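Local coordinates for lipase, class 3 (Penicillium roqueforti FM164, PDB 6L7N), which probably hydrolyses the ester bonds of acylglycerols, as a fungal class 3 lipase built on the alpha/beta-hydrolase fold, at residues A172-R177 with E259-Y264; N10-W15 with Y194-T199; Y220-P225 with W263-T268. All blocks are in the same frame, centred on the assembly; numbering follows the deposited sequence.

Interaction 1. Residues A172-R177 with E259-Y264; sequences AYASPR and EAHKWY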
loop_
_atom_site.group_PDB
_atom_site.type_symbol
_atom_site.label_atom_id
_atom_site.label_comp_id
_atom_site.label_asym_id
_atom_site.label_seq_id
_atom_site.Cartn_x
_atom_site.Cartn_y
_atom_site.Cartn_z
ATOM N N ALA A 172 1.804 -2.993 1.686
ATOM C CA ALA A 172 1.723 -1.555 1.908
ATOM C C ALA A 172 3.147 -1.012 1.898
ATOM O O ALA A 172 3.857 -1.100 2.904
ATOM C CB ALA A 172 0.997 -1.250 3.219
ATOM N N TYR A 173 3.581 -0.481 0.758
ATOM C CA TYR A 173 4.945 0.008 0.626
ATOM C C TYR A 173 4.988 1.480 1.010
ATOM O O TYR A 173 4.227 2.288 0.470
ATOM C CB TYR A 173 5.450 -0.192 -0.806
ATOM C CG TYR A 173 5.466 -1.652 -1.213
ATOM C CD1 TYR A 173 4.321 -2.273 -1.682
ATOM C CD2 TYR A 173 6.627 -2.404 -1.098
ATOM C CE1 TYR A 173 4.334 -3.638 -2.043
ATOM C CE2 TYR A 173 6.657 -3.748 -1.455
ATOM C CZ TYR A 173 5.509 -4.360 -1.923
ATOM O OH TYR A 173 5.541 -5.710 -2.277
ATOM N N ALA A 174 5.871 1.819 1.953
ATOM C CA ALA A 174 6.121 3.202 2.347
ATOM C C ALA A 174 4.888 3.854 2.965
ATOM O O ALA A 174 4.656 5.053 2.792
ATOM C CB ALA A 174 6.622 4.035 1.163
ATOM N N SER A 175 4.096 3.076 3.687
ATOM C CA SER A 175 2.812 3.562 4.179
ATOM C C SER A 175 2.997 4.510 5.364
ATOM O O SER A 175 3.810 4.240 6.247
ATOM C CB SER A 175 1.931 2.394 4.628
ATOM O OG SER A 175 0.746 2.885 5.247
ATOM N N PRO A 176 2.219 5.592 5.425
ATOM C CA PRO A 176 2.062 6.332 6.684
ATOM C C PRO A 176 1.400 5.443 7.728
ATOM O O PRO A 176 0.865 4.378 7.421
ATOM C CB PRO A 176 1.147 7.504 6.309
ATOM C CG PRO A 176 1.094 7.531 4.794
ATOM C CD PRO A 176 1.384 6.134 4.336
ATOM N N ARG A 177 1.405 5.899 8.980
ATOM C CA ARG A 177 0.485 5.327 9.953
ATOM C C ARG A 177 -0.940 5.743 9.598
ATOM O O ARG A 177 -1.179 6.826 9.056
ATOM C CB ARG A 177 0.833 5.791 11.374
ATOM C CG ARG A 177 2.246 5.411 11.795
ATOM C CD ARG A 177 2.493 5.747 13.281
ATOM N NE ARG A 177 3.767 5.183 13.730
ATOM C CZ ARG A 177 4.939 5.805 13.662
ATOM N NH1 ARG A 177 5.031 7.032 13.160
ATOM N NH2 ARG A 177 6.029 5.199 14.100
ATOM N N GLU A 259 14.086 11.561 -0.793
ATOM C CA GLU A 259 14.386 10.665 -1.913
ATOM C C GLU A 259 14.195 9.207 -1.530
ATOM O O GLU A 259 13.784 8.396 -2.371
ATOM C CB GLU A 259 15.809 10.885 -2.424
ATOM C CG GLU A 259 16.218 12.341 -2.525
ATOM C CD GLU A 259 17.203 12.746 -1.431
ATOM O OE1 GLU A 259 18.347 13.131 -1.790
ATOM O OE2 GLU A 259 16.833 12.669 -0.225
ATOM N N ALA A 260 14.430 8.861 -0.256
ATOM C CA ALA A 260 14.298 7.466 0.144
ATOM C C ALA A 260 12.879 6.946 -0.046
ATOM O O ALA A 260 12.669 5.730 -0.029
ATOM C CB ALA A 260 14.734 7.298 1.602
ATOM N N HIS A 261 11.905 7.843 -0.223
ATOM C CA HIS A 261 10.508 7.448 -0.367
ATOM C C HIS A 261 10.238 6.793 -1.710
ATOM O O HIS A 261 9.285 6.014 -1.843
ATOM C CB HIS A 261 9.607 8.668 -0.219
ATOM C CG HIS A 261 8.142 8.348 -0.169
ATOM N ND1 HIS A 261 7.602 7.432 0.710
ATOM C CD2 HIS A 261 7.101 8.833 -0.886
ATOM C CE1 HIS A 261 6.294 7.369 0.533
ATOM N NE2 HIS A 261 5.965 8.204 -0.433
ATOM N N LYS A 262 11.037 7.104 -2.719
ATOM C CA LYS A 262 10.665 6.625 -4.041
ATOM C C LYS A 262 11.253 5.263 -4.371
ATOM O O LYS A 262 10.803 4.625 -5.330
ATOM C CB LYS A 262 11.057 7.670 -5.094
ATOM C CG LYS A 262 10.435 9.035 -4.757
ATOM C CD LYS A 262 9.811 9.651 -5.975
ATOM C CE LYS A 262 9.778 11.169 -5.967
ATOM N NZ LYS A 262 9.524 11.704 -7.349
ATOM N N TRP A 263 12.202 4.783 -3.575
ATOM C CA TRP A 263 13.018 3.620 -3.906
ATOM C C TRP A 263 12.639 2.450 -2.996
ATOM O O TRP A 263 13.218 2.251 -1.928
ATOM C CB TRP A 263 14.499 3.989 -3.796
ATOM C CG TRP A 263 14.897 4.951 -4.883
ATOM C CD1 TRP A 263 15.078 6.309 -4.771
ATOM C CD2 TRP A 263 15.113 4.629 -6.263
ATOM N NE1 TRP A 263 15.417 6.839 -5.994
ATOM C CE2 TRP A 263 15.448 5.829 -6.924
ATOM C CE3 TRP A 263 15.069 3.439 -6.998
ATOM C CZ2 TRP A 263 15.735 5.873 -8.290
ATOM C CZ3 TRP A 263 15.358 3.485 -8.355
ATOM C CH2 TRP A 263 15.686 4.693 -8.985
ATOM N N TYR A 264 11.654 1.675 -3.436
ATOM C CA TYR A 264 11.189 0.482 -2.732
ATOM C C TYR A 264 11.278 -0.649 -3.745
ATOM O O TYR A 264 10.295 -0.931 -4.434
ATOM C CB TYR A 264 9.768 0.664 -2.187
ATOM C CG TYR A 264 9.718 1.454 -0.876
ATOM C CD1 TYR A 264 10.030 2.808 -0.843
ATOM C CD2 TYR A 264 9.359 0.836 0.313
ATOM C CE1 TYR A 264 9.990 3.530 0.337
ATOM C CE2 TYR A 264 9.316 1.543 1.500
ATOM C CZ TYR A 264 9.639 2.885 1.511
ATOM O OH TYR A 264 9.590 3.582 2.700
#
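The methyl group of Ala174 is pressed onto the phenol ring of Tyr264 in a CH-pi contact: CB lies 3.7 Å from the ring centroid and 29° off the ring normal. It is displaced from the middle of the face toward the rim, and Ala174 CB comes closest to Tyr264 CZ, at 3.2 Å, a tight fit. Tyr264 CG stands beside the backbone N, opposite the carbonyl carbon (chi1 -80°), which brings the ring to Ala174. Ala174 takes a left-handed backbone conformation just past strand 169-173, its CB turned toward Tyr264. The same methyl is flanked by the imidazole of His261, where CE1 comes within 3.4 Å of Ala174 CB. This ring is also met at its edge, in plane, by Ala174 O, 3.6 Å from His261 CE1. With CG opposite the backbone N (chi1 -172°), His261 carries its ring to Ala174 although its CB does not aim there. Further back, Tyr173 CB touches Tyr264 CD2 at 4.2 Å, while the Tyr173 hydroxyl is hydrogen-bonded to Phe12 O.

His261 ND1 is hydrogen-bonded to Asp201 and NE2 to Ser147, an arrangement consistent with a Ser-His-Asp triad whose serine sits on the nucleophile elbow. Tyr264 OH is hydrogen-bonded to the same carboxylate oxygen of Asp201, OD2. Replacing Tyr264 by an alanine would probably strip the Ala174 methyl of its aromatic cover and leave Asp201 OD2 without its phenolic partner. The contact is thus apolar at its centre; the polar ends of His261 and Tyr264 are taken up by Asp201 and Ser147, and that of Tyr173 by Phe12 O. It sets the imidazole against the backbone following strand 169-173, with Tyr264 a second-shell neighbour of the putative triad.

Interaction 2. Residues N10-W15 with Y194-T199; sequences NQFDFW and YRFTHT
An aromatic cluster of Phe12, Tyr194 and Phe196 joins the N-terminal helix 6-22 to strand 193-198 of the central sheet. Its main element is a T-shaped pair in which Phe196 turns its edge to the face of Phe12, with centroids 5.0 Å apart and planes at 73°. Phe196 CZ and CE2 do the touching; CZ stands over the Phe12 ring, offset toward the rim, at 3.5 Å from Phe12 CG. Neighbouring Phe196 CE2 spreads the contact onto Phe12 CD2, at 3.7 Å, and the base of the side chain is included too, Phe12 CB lying 3.7 Å from Phe196 CZ. Tyr194, two residues earlier on the strand, meets the far end of Phe12 obliquely. Its CD1 is 3.7 Å from Phe12 CE1, and the ring planes are inclined at 45°. Phe12 reaches both residues because its CG lies beside the backbone N and opposite the carbonyl carbon (chi1 -58°), directing the ring from the helix onto the strand.

The cluster continues beyond the two segments. Tyr220 of strand 219-222 makes a further edge-to-face pair with Phe12, while Tyr173 and Tyr171 of strand 169-173 stack on Phe196 and Tyr194 respectively. Helix 6-22 therefore lies against one side of the sheet, its Phe12 held over strand 193-198 among aromatic residues of the strands that flank it.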
loop_
_atom_site.group_PDB
_atom_site.type_symbol
_atom_site.label_atom_id
_atom_site.label_comp_id
_atom_site.label_asym_id
_atom_site.label_seq_id
_atom_site.Cartn_x
_atom_site.Cartn_y
_atom_site.Cartn_z
ATOM N N ASN A 10 11.515 -12.465 -3.272
ATOM C CA ASN A 10 10.907 -12.505 -4.597
ATOM C C ASN A 10 9.473 -11.988 -4.550
ATOM O O ASN A 10 9.062 -11.169 -5.388
ATOM C CB ASN A 10 10.950 -13.932 -5.148
ATOM C CG ASN A 10 12.364 -14.419 -5.419
ATOM O OD1 ASN A 10 13.311 -13.633 -5.477
ATOM N ND2 ASN A 10 12.512 -15.733 -5.584
ATOM N N GLN A 11 8.699 -12.442 -3.558
ATOM C CA GLN A 11 7.334 -11.936 -3.412
ATOM C C GLN A 11 7.314 -10.423 -3.191
ATOM O O GLN A 11 6.492 -9.705 -3.788
ATOM C CB GLN A 11 6.627 -12.660 -2.268
ATOM C CG GLN A 11 6.331 -14.099 -2.601
ATOM C CD GLN A 11 5.870 -14.903 -1.416
ATOM O OE1 GLN A 11 4.686 -14.902 -1.072
ATOM N NE2 GLN A 11 6.809 -15.597 -0.771
ATOM N N PHE A 12 8.216 -9.924 -2.338
ATOM C CA PHE A 12 8.199 -8.504 -2.000
ATOM C C PHE A 12 8.580 -7.652 -3.210
ATOM O O PHE A 12 7.956 -6.610 -3.462
ATOM C CB PHE A 12 9.139 -8.225 -0.822
ATOM C CG PHE A 12 8.814 -9.009 0.437
ATOM C CD1 PHE A 12 7.543 -9.542 0.649
ATOM C CD2 PHE A 12 9.785 -9.205 1.403
ATOM C CE1 PHE A 12 7.252 -10.262 1.808
ATOM C CE2 PHE A 12 9.497 -9.924 2.578
ATOM C CZ PHE A 12 8.235 -10.448 2.772
ATOM N N ASP A 13 9.593 -8.083 -3.980
ATOM C CA ASP A 13 9.949 -7.400 -5.226
ATOM C C ASP A 13 8.845 -7.473 -6.256
ATOM O O ASP A 13 8.849 -6.673 -7.198
ATOM C CB ASP A 13 11.187 -7.982 -5.920
ATOM C CG ASP A 13 12.322 -8.231 -4.995
ATOM O OD1 ASP A 13 12.405 -7.545 -3.964
ATOM O OD2 ASP A 13 13.182 -9.072 -5.342
ATOM N N PHE A 14 7.962 -8.468 -6.157
ATOM C CA PHE A 14 6.941 -8.630 -7.184
ATOM C C PHE A 14 5.744 -7.719 -6.939
ATOM O O PHE A 14 5.338 -6.958 -7.826
ATOM C CB PHE A 14 6.493 -10.091 -7.246
ATOM C CG PHE A 14 5.295 -10.322 -8.125
ATOM C CD1 PHE A 14 5.378 -10.141 -9.495
ATOM C CD2 PHE A 14 4.089 -10.723 -7.586
ATOM C CE1 PHE A 14 4.276 -10.355 -10.303
ATOM C CE2 PHE A 14 2.987 -10.932 -8.389
ATOM C CZ PHE A 14 3.083 -10.751 -9.751
ATOM N N TRP A 15 5.160 -7.780 -5.737
ATOM C CA TRP A 15 3.879 -7.093 -5.546
ATOM C C TRP A 15 4.031 -5.577 -5.625
ATOM O O TRP A 15 3.076 -4.872 -5.981
ATOM C CB TRP A 15 3.233 -7.514 -4.226
ATOM C CG TRP A 15 2.825 -8.949 -4.248
ATOM C CD1 TRP A 15 3.407 -9.978 -3.564
ATOM C CD2 TRP A 15 1.755 -9.530 -5.013
ATOM N NE1 TRP A 15 2.764 -11.162 -3.851
ATOM C CE2 TRP A 15 1.750 -10.914 -4.740
ATOM C CE3 TRP A 15 0.803 -9.014 -5.897
ATOM C CZ2 TRP A 15 0.822 -11.792 -5.321
ATOM C CZ3 TRP A 15 -0.116 -9.888 -6.479
ATOM C CH2 TRP A 15 -0.099 -11.257 -6.183
ATOM N N TYR A 194 1.952 -7.092 4.985
ATOM C CA TYR A 194 3.329 -6.884 4.544
ATOM C C TYR A 194 3.540 -5.388 4.357
ATOM O O TYR A 194 3.145 -4.820 3.338
ATOM C CB TYR A 194 3.600 -7.670 3.276
ATOM C CG TYR A 194 3.383 -9.129 3.531
ATOM C CD1 TYR A 194 4.379 -9.886 4.124
ATOM C CD2 TYR A 194 2.177 -9.739 3.227
ATOM C CE1 TYR A 194 4.197 -11.208 4.386
ATOM C CE2 TYR A 194 1.981 -11.082 3.496
ATOM C CZ TYR A 194 3.005 -11.800 4.077
ATOM O OH TYR A 194 2.857 -13.131 4.334
ATOM N N ARG A 195 4.123 -4.748 5.370
ATOM C CA ARG A 195 4.313 -3.305 5.376
ATOM C C ARG A 195 5.797 -3.006 5.300
ATOM O O ARG A 195 6.586 -3.597 6.042
ATOM C CB ARG A 195 3.711 -2.676 6.632
ATOM C CG ARG A 195 3.844 -1.162 6.653
ATOM C CD ARG A 195 3.248 -0.531 7.890
ATOM N NE ARG A 195 3.909 -0.932 9.131
ATOM C CZ ARG A 195 5.040 -0.408 9.599
ATOM N NH1 ARG A 195 5.532 -0.857 10.753
ATOM N NH2 ARG A 195 5.684 0.537 8.913
ATOM N N PHE A 196 6.168 -2.069 4.434
ATOM C CA PHE A 196 7.564 -1.814 4.128
ATOM C C PHE A 196 7.938 -0.384 4.456
ATOM O O PHE A 196 7.136 0.541 4.288
ATOM C CB PHE A 196 7.853 -2.102 2.656
ATOM C CG PHE A 196 7.609 -3.529 2.273
ATOM C CD1 PHE A 196 6.331 -3.968 1.963
ATOM C CD2 PHE A 196 8.653 -4.438 2.241
ATOM C CE1 PHE A 196 6.100 -5.301 1.610
ATOM C CE2 PHE A 196 8.427 -5.755 1.902
ATOM C CZ PHE A 196 7.139 -6.181 1.581
ATOM N N THR A 197 9.166 -0.226 4.929
ATOM C CA THR A 197 9.800 1.069 5.068
ATOM C C THR A 197 11.166 0.999 4.401
ATOM O O THR A 197 11.710 -0.080 4.171
ATOM C CB THR A 197 9.946 1.455 6.540
ATOM O OG1 THR A 197 10.756 0.469 7.178
ATOM C CG2 THR A 197 8.568 1.525 7.229
ATOM N N HIS A 198 11.725 2.159 4.081
ATOM C CA HIS A 198 13.043 2.223 3.462
ATOM C C HIS A 198 13.884 3.226 4.224
ATOM O O HIS A 198 13.479 4.384 4.364
ATOM C CB HIS A 198 12.962 2.616 1.986
ATOM C CG HIS A 198 14.300 2.675 1.310
ATOM N ND1 HIS A 198 14.637 3.655 0.401
ATOM C CD2 HIS A 198 15.388 1.873 1.419
ATOM C CE1 HIS A 198 15.872 3.453 -0.025
ATOM N NE2 HIS A 198 16.353 2.381 0.580
ATOM N N THR A 199 15.037 2.767 4.723
ATOM C CA THR A 199 16.009 3.590 5.436
ATOM C C THR A 199 15.296 4.669 6.242
ATOM O O THR A 199 14.540 4.335 7.163
ATOM C CB THR A 199 17.058 4.177 4.469
ATOM O OG1 THR A 199 16.427 4.867 3.379
ATOM C CG2 THR A 199 17.917 3.061 3.897
#

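Interaction 3. Residues Y220-P225 with W263-T268; sequences YWITSP and WYFMKT
Ile222, the last residue of strand 219-222, directs its CD1 methyl at two consecutive aromatic residues, Tyr264 and Phe265, of the loop 263-268. The loop enters at Trp263, whose CB points toward residues 220-225 but whose indole leads off; one face of the indole carries Lys267 CG, 3.9 Å above its plane, so that this corner of the loop packs on itself. Tyr264 comes next, and its ring comes nearer through CD2, which approaches Ile222 CD1 obliquely at 4.0 Å. The chain then reverses at Phe265, which has a positive phi; Tyr264 N is hydrogen-bonded to Met266 O at 3.1 Å, and a weak bond from Met266 N to Tyr264 O accompanies it.

Of the two rings Phe265 gives the larger surface. Although its CB is directed away from residues 220-225, the far end of the ring swings back, with CG beside the backbone N (chi1 -57°), and brings one face to Ile222. The methyl CD1 lies over that face, 4.2 Å from the Phe265 centroid and 28° off the normal, in a CH-pi contact whose nearest atoms are Phe265 CE2 and CZ, both at 3.9 Å. Met266 turns instead to Val16 and Gln17 of helix 6-22, and Lys267 forms the centre of an inverse gamma turn.

Phe265 also touches Phe12 and Ile235, so the loop is wedged between helix 6-22 and the sheet near its edge. With the CD1 methyl as the atom of Ile222 that makes the close approaches, the contact is apolar, resting on dispersion and a CH-pi approach over the Phe265 face.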
loop_
_atom_site.group_PDB
_atom_site.type_symbol
_atom_site.label_atom_id
_atom_site.label_comp_id
_atom_site.label_asym_id
_atom_site.label_seq_id
_atom_site.Cartn_x
_atom_site.Cartn_y
_atom_site.Cartn_z
ATOM N N TYR A 220 8.847 -4.375 7.552
ATOM C CA TYR A 220 9.917 -4.867 6.691
ATOM C C TYR A 220 10.734 -3.649 6.285
ATOM O O TYR A 220 10.333 -2.879 5.410
ATOM C CB TYR A 220 9.349 -5.602 5.482
ATOM C CG TYR A 220 8.810 -6.963 5.862
ATOM C CD1 TYR A 220 9.631 -8.090 5.828
ATOM C CD2 TYR A 220 7.502 -7.118 6.294
ATOM C CE1 TYR A 220 9.142 -9.340 6.190
ATOM C CE2 TYR A 220 7.007 -8.369 6.653
ATOM C CZ TYR A 220 7.836 -9.472 6.604
ATOM O OH TYR A 220 7.359 -10.720 6.963
ATOM N N TRP A 221 11.868 -3.472 6.945
ATOM C CA TRP A 221 12.701 -2.282 6.821
ATOM C C TRP A 221 13.830 -2.591 5.844
ATOM O O TRP A 221 14.742 -3.361 6.163
ATOM C CB TRP A 221 13.241 -1.891 8.195
ATOM C CG TRP A 221 13.996 -0.606 8.257
ATOM C CD1 TRP A 221 13.823 0.509 7.472
ATOM C CD2 TRP A 221 15.058 -0.298 9.163
ATOM N NE1 TRP A 221 14.720 1.494 7.851
ATOM C CE2 TRP A 221 15.478 1.018 8.892
ATOM C CE3 TRP A 221 15.689 -1.014 10.192
ATOM C CZ2 TRP A 221 16.511 1.633 9.602
ATOM C CZ3 TRP A 221 16.709 -0.401 10.901
ATOM C CH2 TRP A 221 17.105 0.911 10.608
ATOM N N ILE A 222 13.747 -2.008 4.655
ATOM C CA ILE A 222 14.786 -2.114 3.639
ATOM C C ILE A 222 15.890 -1.126 3.983
ATOM O O ILE A 222 15.663 0.087 4.005
ATOM C CB ILE A 222 14.216 -1.836 2.244
ATOM C CG1 ILE A 222 12.948 -2.666 2.011
ATOM C CG2 ILE A 222 15.256 -2.152 1.169
ATOM C CD1 ILE A 222 12.010 -2.061 1.010
ATOM N N THR A 223 17.083 -1.642 4.265
ATOM C CA THR A 223 18.182 -0.815 4.741
ATOM C C THR A 223 19.162 -0.433 3.639
ATOM O O THR A 223 20.041 0.404 3.877
ATOM C CB THR A 223 18.930 -1.541 5.864
ATOM O OG1 THR A 223 19.425 -2.786 5.362
ATOM C CG2 THR A 223 17.992 -1.824 7.015
ATOM N N SER A 224 19.033 -1.020 2.453
ATOM C CA SER A 224 19.916 -0.700 1.346
ATOM C C SER A 224 19.589 0.685 0.779
ATOM O O SER A 224 18.464 1.172 0.913
ATOM C CB SER A 224 19.803 -1.772 0.259
ATOM O OG SER A 224 18.451 -2.087 -0.042
ATOM N N PRO A 225 20.569 1.345 0.140
ATOM C CA PRO A 225 20.351 2.720 -0.354
ATOM C C PRO A 225 19.431 2.834 -1.566
ATOM O O PRO A 225 18.992 1.831 -2.134
ATOM C CB PRO A 225 21.769 3.200 -0.715
ATOM C CG PRO A 225 22.718 2.202 -0.133
ATOM C CD PRO A 225 21.974 0.914 0.031
ATOM N N TRP A 263 12.202 4.783 -3.575
ATOM C CA TRP A 263 13.018 3.620 -3.906
ATOM C C TRP A 263 12.639 2.450 -2.996
ATOM O O TRP A 263 13.218 2.251 -1.928
ATOM C CB TRP A 263 14.499 3.989 -3.796
ATOM C CG TRP A 263 14.897 4.951 -4.883
ATOM C CD1 TRP A 263 15.078 6.309 -4.771
ATOM C CD2 TRP A 263 15.113 4.629 -6.263
ATOM N NE1 TRP A 263 15.417 6.839 -5.994
ATOM C CE2 TRP A 263 15.448 5.829 -6.924
ATOM C CE3 TRP A 263 15.069 3.439 -6.998
ATOM C CZ2 TRP A 263 15.735 5.873 -8.290
ATOM C CZ3 TRP A 263 15.358 3.485 -8.355
ATOM C CH2 TRP A 263 15.686 4.693 -8.985
ATOM N N TYR A 264 11.654 1.675 -3.436
ATOM C CA TYR A 264 11.189 0.482 -2.732
ATOM C C TYR A 264 11.278 -0.649 -3.745
ATOM O O TYR A 264 10.295 -0.931 -4.434
ATOM C CB TYR A 264 9.768 0.664 -2.187
ATOM C CG TYR A 264 9.718 1.454 -0.876
ATOM C CD1 TYR A 264 10.030 2.808 -0.843
ATOM C CD2 TYR A 264 9.359 0.836 0.313
ATOM C CE1 TYR A 264 9.990 3.530 0.337
ATOM C CE2 TYR A 264 9.316 1.543 1.500
ATOM C CZ TYR A 264 9.639 2.885 1.511
ATOM O OH TYR A 264 9.590 3.582 2.700
ATOM N N PHE A 265 12.465 -1.261 -3.829
ATOM C CA PHE A 265 12.855 -2.277 -4.809
ATOM C C PHE A 265 13.024 -1.663 -6.197
ATOM O O PHE A 265 14.069 -1.847 -6.833
ATOM C CB PHE A 265 11.858 -3.443 -4.832
ATOM C CG PHE A 265 11.684 -4.109 -3.500
ATOM C CD1 PHE A 265 12.680 -4.914 -2.984
ATOM C CD2 PHE A 265 10.535 -3.906 -2.752
ATOM C CE1 PHE A 265 12.533 -5.532 -1.749
ATOM C CE2 PHE A 265 10.379 -4.499 -1.510
ATOM C CZ PHE A 265 11.375 -5.319 -1.006
ATOM N N MET A 266 12.013 -0.955 -6.688
ATOM C CA MET A 266 12.093 -0.209 -7.940
ATOM C C MET A 266 11.797 1.258 -7.680
ATOM O O MET A 266 11.494 1.667 -6.555
ATOM C CB MET A 266 11.116 -0.750 -8.995
ATOM C CG MET A 266 11.378 -2.184 -9.425
ATOM S SD MET A 266 11.023 -3.327 -8.083
ATOM C CE MET A 266 10.835 -4.874 -8.950
ATOM N N LYS A 267 11.895 2.058 -8.743
ATOM C CA LYS A 267 11.379 3.420 -8.707
ATOM C C LYS A 267 9.865 3.336 -8.794
ATOM O O LYS A 267 9.306 3.347 -9.895
ATOM C CB LYS A 267 11.948 4.247 -9.857
ATOM C CG LYS A 267 11.930 5.729 -9.613
ATOM C CD LYS A 267 12.793 6.428 -10.648
ATOM C CE LYS A 267 12.028 7.555 -11.283
ATOM N NZ LYS A 267 11.099 8.166 -10.295
ATOM N N THR A 268 9.193 3.253 -7.643
ATOM C CA THR A 268 7.788 2.854 -7.659
ATOM C C THR A 268 6.916 3.873 -8.386
ATOM O O THR A 268 5.949 3.500 -9.055
ATOM C CB THR A 268 7.272 2.635 -6.234
ATOM O OG1 THR A 268 6.932 3.898 -5.646
ATOM C CG2 THR A 268 8.325 1.964 -5.376
#

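Strands 169-173, 193-198 and 219-222 lie side by side in the central sheet, and the three interactions are spread across them. Interactions 1 and 3 share Trp263 and Tyr264, with centres about 8 Å apart, so that Tyr264 is common to both and stands next to Asp201 of the probable triad. Interaction 2 centres about 10 Å from interaction 1 and about 7 Å from interaction 3. Interactions 2 and 3 are joined by a hydrogen bond from His198 NE2 to Ser224 O, and by Arg195 O, 2.8 Å from Tyr220 N between neighbouring strands. Interaction 1 holds the presumed catalytic His261; the other two pack aromatic and aliphatic side chains beside it.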